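Local coordinates for Dps family DNA-binding stress response protein (Thermosynechococcus elongatus, PDB 2C41) that assembles into a twelve-subunit Dps particle that probably binds and oxidises iron, may bind DNA, and acts as an antioxidant, at residues Q19-V24 with V83-P88; I59-E64 with Y132-Q137. One frame throughout, in Å; residues are numbered along the deposited sequence.

Interaction 1 (Q19-V24 with V83-P88)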
ATOM      1  N   GLN C  19       9.288 -27.705  17.526  1.00 12.87           N
ATOM      2  CA  GLN C  19       7.946 -27.240  17.156  1.00 13.02           C
ATOM      3  C   GLN C  19       7.065 -27.124  18.398  1.00 12.82           C
ATOM      4  O   GLN C  19       6.399 -26.112  18.600  1.00 12.21           O
ATOM      5  CB  GLN C  19       7.293 -28.194  16.159  1.00 13.27           C
ATOM      6  CG  GLN C  19       5.846 -27.816  15.825  1.00 13.24           C
ATOM      7  CD  GLN C  19       5.013 -28.992  15.369  1.00 14.45           C
ATOM      8  OE1 GLN C  19       3.782 -28.920  15.346  1.00 15.75           O
ATOM      9  NE2 GLN C  19       5.670 -30.080  15.010  1.00 12.25           N
ATOM     10  N   ALA C  20       7.077 -28.172  19.222  1.00 12.76           N
ATOM     11  CA  ALA C  20       6.322 -28.190  20.476  1.00 12.84           C
ATOM     12  C   ALA C  20       6.735 -27.033  21.385  1.00 12.84           C
ATOM     13  O   ALA C  20       5.871 -26.376  21.969  1.00 12.96           O
ATOM     14  CB  ALA C  20       6.503 -29.545  21.202  1.00 12.27           C
ATOM     15  N   ASN C  21       8.045 -26.778  21.473  1.00 12.87           N
ATOM     16  CA  ASN C  21       8.569 -25.645  22.241  1.00 12.91           C
ATOM     17  C   ASN C  21       8.060 -24.301  21.728  1.00 12.86           C
ATOM     18  O   ASN C  21       7.742 -23.416  22.518  1.00 12.76           O
ATOM     19  CB  ASN C  21      10.102 -25.638  22.295  1.00 12.75           C
ATOM     20  CG  ASN C  21      10.668 -26.700  23.231  1.00 13.12           C
ATOM     21  OD1 ASN C  21      11.868 -27.000  23.194  1.00 15.32           O
ATOM     22  ND2 ASN C  21       9.820 -27.263  24.074  1.00 10.21           N
ATOM     23  N   ALA C  22       7.973 -24.157  20.406  1.00 12.61           N
ATOM     24  CA  ALA C  22       7.459 -22.920  19.811  1.00 12.73           C
ATOM     25  C   ALA C  22       5.999 -22.689  20.220  1.00 12.75           C
ATOM     26  O   ALA C  22       5.602 -21.565  20.551  1.00 12.71           O
ATOM     27  CB  ALA C  22       7.598 -22.952  18.302  1.00 12.68           C
ATOM     28  N   VAL C  23       5.205 -23.758  20.201  1.00 12.64           N
ATOM     29  CA  VAL C  23       3.790 -23.678  20.593  1.00 12.85           C
ATOM     30  C   VAL C  23       3.649 -23.259  22.065  1.00 13.08           C
ATOM     31  O   VAL C  23       2.896 -22.336  22.379  1.00 12.92           O
ATOM     32  CB  VAL C  23       3.056 -25.017  20.337  1.00 12.84           C
ATOM     33  CG1 VAL C  23       1.657 -25.005  20.967  1.00 12.49           C
ATOM     34  CG2 VAL C  23       2.987 -25.292  18.825  1.00 13.26           C
ATOM     35  N   VAL C  24       4.377 -23.931  22.963  1.00 13.20           N
ATOM     36  CA  VAL C  24       4.299 -23.608  24.398  1.00 13.40           C
ATOM     37  C   VAL C  24       4.844 -22.208  24.684  1.00 13.65           C
ATOM     38  O   VAL C  24       4.256 -21.451  25.463  1.00 13.24           O
ATOM     39  CB  VAL C  24       5.018 -24.676  25.274  1.00 13.77           C
ATOM     40  CG1 VAL C  24       5.084 -24.250  26.762  1.00 14.54           C
ATOM     41  CG2 VAL C  24       4.310 -25.997  25.125  1.00 13.69           C
ATOM     42  N   VAL C  83       5.822 -33.428  24.575  1.00 18.03           N
ATOM     43  CA  VAL C  83       7.004 -33.381  23.725  1.00 17.74           C
ATOM     44  C   VAL C  83       7.869 -32.152  24.061  1.00 17.36           C
ATOM     45  O   VAL C  83       9.098 -32.202  23.969  1.00 16.88           O
ATOM     46  CB  VAL C  83       6.567 -33.393  22.224  1.00 17.60           C
ATOM     47  CG1 VAL C  83       7.742 -33.181  21.283  1.00 17.98           C
ATOM     48  CG2 VAL C  83       5.853 -34.705  21.888  1.00 18.02           C
ATOM     49  N   ALA C  84       7.216 -31.057  24.465  1.00 16.86           N
ATOM     50  CA  ALA C  84       7.919 -29.815  24.785  1.00 16.45           C
ATOM     51  C   ALA C  84       8.868 -29.990  25.959  1.00 16.59           C
ATOM     52  O   ALA C  84       8.570 -30.714  26.913  1.00 16.44           O
ATOM     53  CB  ALA C  84       6.926 -28.680  25.083  1.00 16.61           C
ATOM     54  N   THR C  85      10.016 -29.327  25.873  1.00 16.29           N
ATOM     55  CA  THR C  85      10.967 -29.272  26.977  1.00 16.39           C
ATOM     56  C   THR C  85      10.985 -27.916  27.685  1.00 16.69           C
ATOM     57  O   THR C  85      11.486 -27.824  28.800  1.00 16.48           O
ATOM     58  CB  THR C  85      12.386 -29.632  26.527  1.00 16.64           C
ATOM     59  OG1 THR C  85      12.748 -28.820  25.404  1.00 16.43           O
ATOM     60  CG2 THR C  85      12.463 -31.109  26.142  1.00 16.45           C
ATOM     61  N   VAL C  86      10.454 -26.871  27.047  1.00 16.48           N
ATOM     62  CA  VAL C  86      10.250 -25.595  27.744  1.00 16.72           C
ATOM     63  C   VAL C  86       9.167 -25.734  28.818  1.00 16.80           C
ATOM     64  O   VAL C  86       8.269 -26.568  28.705  1.00 16.81           O
ATOM     65  CB  VAL C  86       9.907 -24.407  26.793  1.00 16.92           C
ATOM     66  CG1 VAL C  86      11.048 -24.154  25.833  1.00 17.10           C
ATOM     67  CG2 VAL C  86       8.627 -24.666  26.047  1.00 17.12           C
ATOM     68  N   THR C  87       9.277 -24.925  29.866  1.00 16.83           N
ATOM     69  CA  THR C  87       8.317 -24.964  30.966  1.00 17.08           C
ATOM     70  C   THR C  87       7.028 -24.242  30.568  1.00 16.79           C
ATOM     71  O   THR C  87       7.061 -23.038  30.256  1.00 16.70           O
ATOM     72  CB  THR C  87       8.888 -24.304  32.245  1.00 17.39           C
ATOM     73  OG1 THR C  87      10.033 -25.041  32.693  1.00 18.85           O
ATOM     74  CG2 THR C  87       7.844 -24.284  33.347  1.00 18.19           C
ATOM     75  N   PRO C  88       5.885 -24.959  30.581  1.00 16.59           N
ATOM     76  CA  PRO C  88       4.636 -24.230  30.377  1.00 16.62           C
ATOM     77  C   PRO C  88       4.348 -23.391  31.621  1.00 16.57           C
ATOM     78  O   PRO C  88       4.521 -23.864  32.748  1.00 16.45           O
ATOM     79  CB  PRO C  88       3.595 -25.343  30.194  1.00 16.57           C
ATOM     80  CG  PRO C  88       4.162 -26.514  30.941  1.00 16.79           C
ATOM     81  CD  PRO C  88       5.659 -26.405  30.791  1.00 17.14           C
TER
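Ala20 puts its methyl against the point where the chain leaves helix 80-83. Ala20 CB lies 3.8 Å from Val83 CG1. It is also 3.7 Å from the backbone N of Ala84. The two alanines bring the backbones close there, with Ala20 CA and Ala84 CA 4.9 Å apart. One residue on, Asn21 reaches across with its side chain. With CG anti to its carbonyl carbon (chi1 -74°), Asn21 CG lies 3.7 Å from Val86 CG1. The amide end lies against the backbone from Ala84 to Val86. The hydroxyl of Thr85 is hydrogen-bonded to Glu112 on helix 95-122.

This loop belongs to the long connection between helix 41-68 and helix 95-122. In the ferritin-like bundle of Dps proteins that connection carries a short extra helix, here 80-83. Residues 83-88 of the connection lie against helix 6-35 and also touch helix 95-122.

Val24, one turn after Asn21, splits its two methyls between neighbours. Its CG2 meets Ala84 CB at 3.7 Å. Its CG1 is anti to the backbone N (chi1 173°) and touches Val86 CG2 at 3.6 Å. The same Val24 CG1 also reaches Pro88, 3.6 Å from Pro88 CA. Val24 also touches Leu81, while Pro88 packs on Pro77 of the second subunit.

Interaction 2 (I59-E64 with Y132-Q137); sequences IDELAE and YTRLVQ
Glu61 and Arg134 form a salt bridge at the side of a helix-helix contact, and Leu62, Tyr132 and Leu135 form its apolar part. The contact joins helix 41-68 to helix 126-149 inside the ferritin-like four-helix bundle. The two segments run antiparallel, at 160° between their directions. Their axes are 12.0 Å apart, so long side chains span the gap.

The carboxylate and guanidinium meet tip to tip, with their planes nearly coplanar. Arg134 presents its end, one nitrogen to each oxygen. Arg134 NH2 bonds to Glu61 OE1 at 3.0 Å, almost straight at 170°, on the syn lone pair. Arg134 NH1 bonds to Glu61 OE2 at 2.8 Å, also on the syn side but out of the carboxylate plane. A weak third bond runs from NH2 to OE2. The Arg134 chain is bent at chi3 (53°), which turns NE out of the extended line.

Beside the pair, Glu61 OE1 lies 3.5 Å from Leu135 CD2. The other Leu135 methyl, CD1, reaches Leu62 tip to tip, 4.0 Å from Leu62 CG. Leu62 CD2 then approaches the Tyr132 ring obliquely, 3.8 Å from CE2. The hydroxyl of Tyr132 is hydrogen-bonded to Thr14 on helix 6-35, and Leu135 also packs on Met113 of helix 95-122. Thus all four long helices meet around this apolar group.

In the same segment, Asp60 and Glu64 touch His33 and His45 of the second subunit, at an interface where Dps proteins as a family probably bind iron. A triethylene glycol, probably from the crystallisation liquor, lies near Arg134, an exposed residue. The paired bonds hold the two flat groups close to one plane. Their opposite charges probably favour the ionised form of each, at the edge of a buried apolar contact.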
ATOM      1  N   ILE C  59       6.210 -21.766  14.511  1.00 13.30           N
ATOM      2  CA  ILE C  59       5.437 -22.994  14.646  1.00 13.44           C
ATOM      3  C   ILE C  59       5.249 -23.669  13.289  1.00 13.55           C
ATOM      4  O   ILE C  59       5.575 -24.843  13.118  1.00 13.09           O
ATOM      5  CB  ILE C  59       4.056 -22.752  15.310  1.00 13.19           C
ATOM      6  CG1 ILE C  59       4.235 -22.207  16.735  1.00 13.91           C
ATOM      7  CG2 ILE C  59       3.242 -24.043  15.302  1.00 13.74           C
ATOM      8  CD1 ILE C  59       2.991 -21.567  17.312  1.00 13.77           C
ATOM      9  N   ASP C  60       4.732 -22.922  12.322  1.00 13.47           N
ATOM     10  CA  ASP C  60       4.481 -23.489  11.004  1.00 14.05           C
ATOM     11  C   ASP C  60       5.777 -23.855  10.272  1.00 13.95           C
ATOM     12  O   ASP C  60       5.830 -24.870   9.574  1.00 14.11           O
ATOM     13  CB  ASP C  60       3.634 -22.540  10.161  1.00 14.12           C
ATOM     14  CG  ASP C  60       3.053 -23.226   8.949  1.00 14.98           C
ATOM     15  OD1 ASP C  60       3.543 -22.957   7.841  1.00 16.70           O
ATOM     16  OD2 ASP C  60       2.150 -24.066   9.110  1.00 15.99           O
ATOM     17  N   GLU C  61       6.828 -23.052  10.452  1.00 14.01           N
ATOM     18  CA  GLU C  61       8.122 -23.322   9.817  1.00 14.19           C
ATOM     19  C   GLU C  61       8.709 -24.653  10.296  1.00 13.95           C
ATOM     20  O   GLU C  61       9.183 -25.460   9.491  1.00 13.49           O
ATOM     21  CB  GLU C  61       9.123 -22.214  10.126  1.00 14.74           C
ATOM     22  CG  GLU C  61       8.799 -20.884   9.516  1.00 16.53           C
ATOM     23  CD  GLU C  61      10.050 -20.077   9.320  1.00 21.12           C
ATOM     24  OE1 GLU C  61      10.405 -19.308  10.229  1.00 22.37           O
ATOM     25  OE2 GLU C  61      10.699 -20.254   8.274  1.00 22.81           O
ATOM     26  N   LEU C  62       8.673 -24.860  11.611  1.00 13.51           N
ATOM     27  CA  LEU C  62       9.206 -26.074  12.227  1.00 13.62           C
ATOM     28  C   LEU C  62       8.339 -27.296  11.926  1.00 13.87           C
ATOM     29  O   LEU C  62       8.856 -28.397  11.701  1.00 14.41           O
ATOM     30  CB  LEU C  62       9.358 -25.881  13.738  1.00 13.16           C
ATOM     31  CG  LEU C  62      10.454 -24.890  14.150  1.00 12.56           C
ATOM     32  CD1 LEU C  62      10.215 -24.402  15.596  1.00 13.07           C
ATOM     33  CD2 LEU C  62      11.838 -25.522  13.981  1.00 12.91           C
ATOM     34  N   ALA C  63       7.023 -27.094  11.902  1.00 13.85           N
ATOM     35  CA  ALA C  63       6.096 -28.175  11.592  1.00 13.65           C
ATOM     36  C   ALA C  63       6.246 -28.628  10.149  1.00 13.58           C
ATOM     37  O   ALA C  63       6.394 -29.816   9.874  1.00 13.54           O
ATOM     38  CB  ALA C  63       4.664 -27.742  11.869  1.00 14.18           C
ATOM     39  N   GLU C  64       6.240 -27.674   9.222  1.00 13.60           N
ATOM     40  CA  GLU C  64       6.321 -28.033   7.807  1.00 13.79           C
ATOM     41  C   GLU C  64       7.699 -28.566   7.404  1.00 13.78           C
ATOM     42  O   GLU C  64       7.810 -29.340   6.447  1.00 13.87           O
ATOM     43  CB  GLU C  64       5.823 -26.887   6.925  1.00 13.45           C
ATOM     44  CG  GLU C  64       4.367 -26.523   7.272  1.00 13.91           C
ATOM     45  CD  GLU C  64       3.595 -25.912   6.133  1.00 15.90           C
ATOM     46  OE1 GLU C  64       4.206 -25.227   5.273  1.00 16.72           O
ATOM     47  OE2 GLU C  64       2.364 -26.116   6.118  1.00 16.44           O
ATOM     48  N   TYR C 132      17.342 -23.671  11.969  1.00 13.00           N
ATOM     49  CA  TYR C 132      17.711 -23.460  13.367  1.00 13.15           C
ATOM     50  C   TYR C 132      18.641 -22.261  13.543  1.00 13.36           C
ATOM     51  O   TYR C 132      18.534 -21.516  14.525  1.00 13.14           O
ATOM     52  CB  TYR C 132      18.373 -24.719  13.948  1.00 13.13           C
ATOM     53  CG  TYR C 132      17.421 -25.874  14.185  1.00 12.85           C
ATOM     54  CD1 TYR C 132      17.792 -27.183  13.870  1.00 13.49           C
ATOM     55  CD2 TYR C 132      16.150 -25.661  14.731  1.00 14.24           C
ATOM     56  CE1 TYR C 132      16.923 -28.244  14.085  1.00 13.00           C
ATOM     57  CE2 TYR C 132      15.275 -26.716  14.951  1.00 13.51           C
ATOM     58  CZ  TYR C 132      15.672 -28.005  14.627  1.00 14.18           C
ATOM     59  OH  TYR C 132      14.810 -29.042  14.868  1.00 13.56           O
ATOM     60  N   THR C 133      19.553 -22.093  12.587  1.00 13.12           N
ATOM     61  CA  THR C 133      20.535 -21.003  12.620  1.00 13.25           C
ATOM     62  C   THR C 133      19.855 -19.636  12.503  1.00 13.27           C
ATOM     63  O   THR C 133      20.238 -18.687  13.189  1.00 13.31           O
ATOM     64  CB  THR C 133      21.598 -21.184  11.538  1.00 12.93           C
ATOM     65  OG1 THR C 133      22.322 -22.395  11.794  1.00 13.79           O
ATOM     66  CG2 THR C 133      22.592 -20.011  11.529  1.00 13.54           C
ATOM     67  N   ARG C 134      18.842 -19.547  11.644  1.00 13.02           N
ATOM     68  CA  ARG C 134      18.058 -18.313  11.507  1.00 13.36           C
ATOM     69  C   ARG C 134      17.188 -18.059  12.743  1.00 13.05           C
ATOM     70  O   ARG C 134      17.201 -16.963  13.319  1.00 12.61           O
ATOM     71  CB  ARG C 134      17.200 -18.361  10.234  1.00 12.58           C
ATOM     72  CG  ARG C 134      16.211 -17.193  10.097  1.00 14.52           C
ATOM     73  CD  ARG C 134      15.640 -17.072   8.690  1.00 15.23           C
ATOM     74  NE  ARG C 134      15.058 -18.323   8.197  1.00 17.78           N
ATOM     75  CZ  ARG C 134      13.839 -18.779   8.499  1.00 19.50           C
ATOM     76  NH1 ARG C 134      13.429 -19.933   7.979  1.00 18.82           N
ATOM     77  NH2 ARG C 134      13.021 -18.093   9.299  1.00 18.72           N
ATOM     78  N   LEU C 135      16.429 -19.075  13.144  1.00 12.66           N
ATOM     79  CA  LEU C 135      15.480 -18.917  14.244  1.00 12.65           C
ATOM     80  C   LEU C 135      16.152 -18.593  15.573  1.00 12.67           C
ATOM     81  O   LEU C 135      15.625 -17.811  16.368  1.00 12.01           O
ATOM     82  CB  LEU C 135      14.578 -20.151  14.388  1.00 13.05           C
ATOM     83  CG  LEU C 135      13.641 -20.497  13.215  1.00 12.83           C
ATOM     84  CD1 LEU C 135      12.667 -21.600  13.646  1.00 15.21           C
ATOM     85  CD2 LEU C 135      12.901 -19.260  12.692  1.00 15.49           C
ATOM     86  N   VAL C 136      17.317 -19.186  15.818  1.00 12.47           N
ATOM     87  CA  VAL C 136      17.994 -18.957  17.100  1.00 12.61           C
ATOM     88  C   VAL C 136      18.348 -17.473  17.312  1.00 12.59           C
ATOM     89  O   VAL C 136      18.355 -16.993  18.443  1.00 12.40           O
ATOM     90  CB  VAL C 136      19.199 -19.921  17.300  1.00 12.71           C
ATOM     91  CG1 VAL C 136      20.426 -19.435  16.542  1.00 12.22           C
ATOM     92  CG2 VAL C 136      19.512 -20.106  18.789  1.00 12.41           C
ATOM     93  N   GLN C 137      18.598 -16.742  16.221  1.00 12.54           N
ATOM     94  CA  GLN C 137      18.938 -15.318  16.320  1.00 12.61           C
ATOM     95  C   GLN C 137      17.759 -14.493  16.840  1.00 12.77           C
ATOM     96  O   GLN C 137      17.941 -13.532  17.589  1.00 12.58           O
ATOM     97  CB  GLN C 137      19.446 -14.782  14.977  1.00 12.83           C
ATOM     98  CG  GLN C 137      20.734 -15.476  14.522  1.00 12.44           C
ATOM     99  CD  GLN C 137      21.098 -15.172  13.086  1.00 14.34           C
ATOM    100  OE1 GLN C 137      21.050 -16.057  12.205  1.00 15.46           O
ATOM    101  NE2 GLN C 137      21.443 -13.915  12.827  1.00 11.97           N
TER

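How the interactions relate
Helices 6-35 and 41-68 join the two interactions. Val23 and Ala22 of the first pack on Ile59 of the second, and Gln19 packs on Leu62 and Ala63. Interaction 1 is partly buried and holds a loop to one helix. Interaction 2 is mostly buried and holds two bundle helices together, with its charged pair at the margin. The chemistry follows the setting. Two alanines bring the loop close at one point, and valines, an amide and a proline fill the rest. Between the widely spaced helices, long side chains and a salt bridge do the work. Both border the second subunit; in segment 59-64, Asp60 makes a salt bridge with Lys30 of that chain.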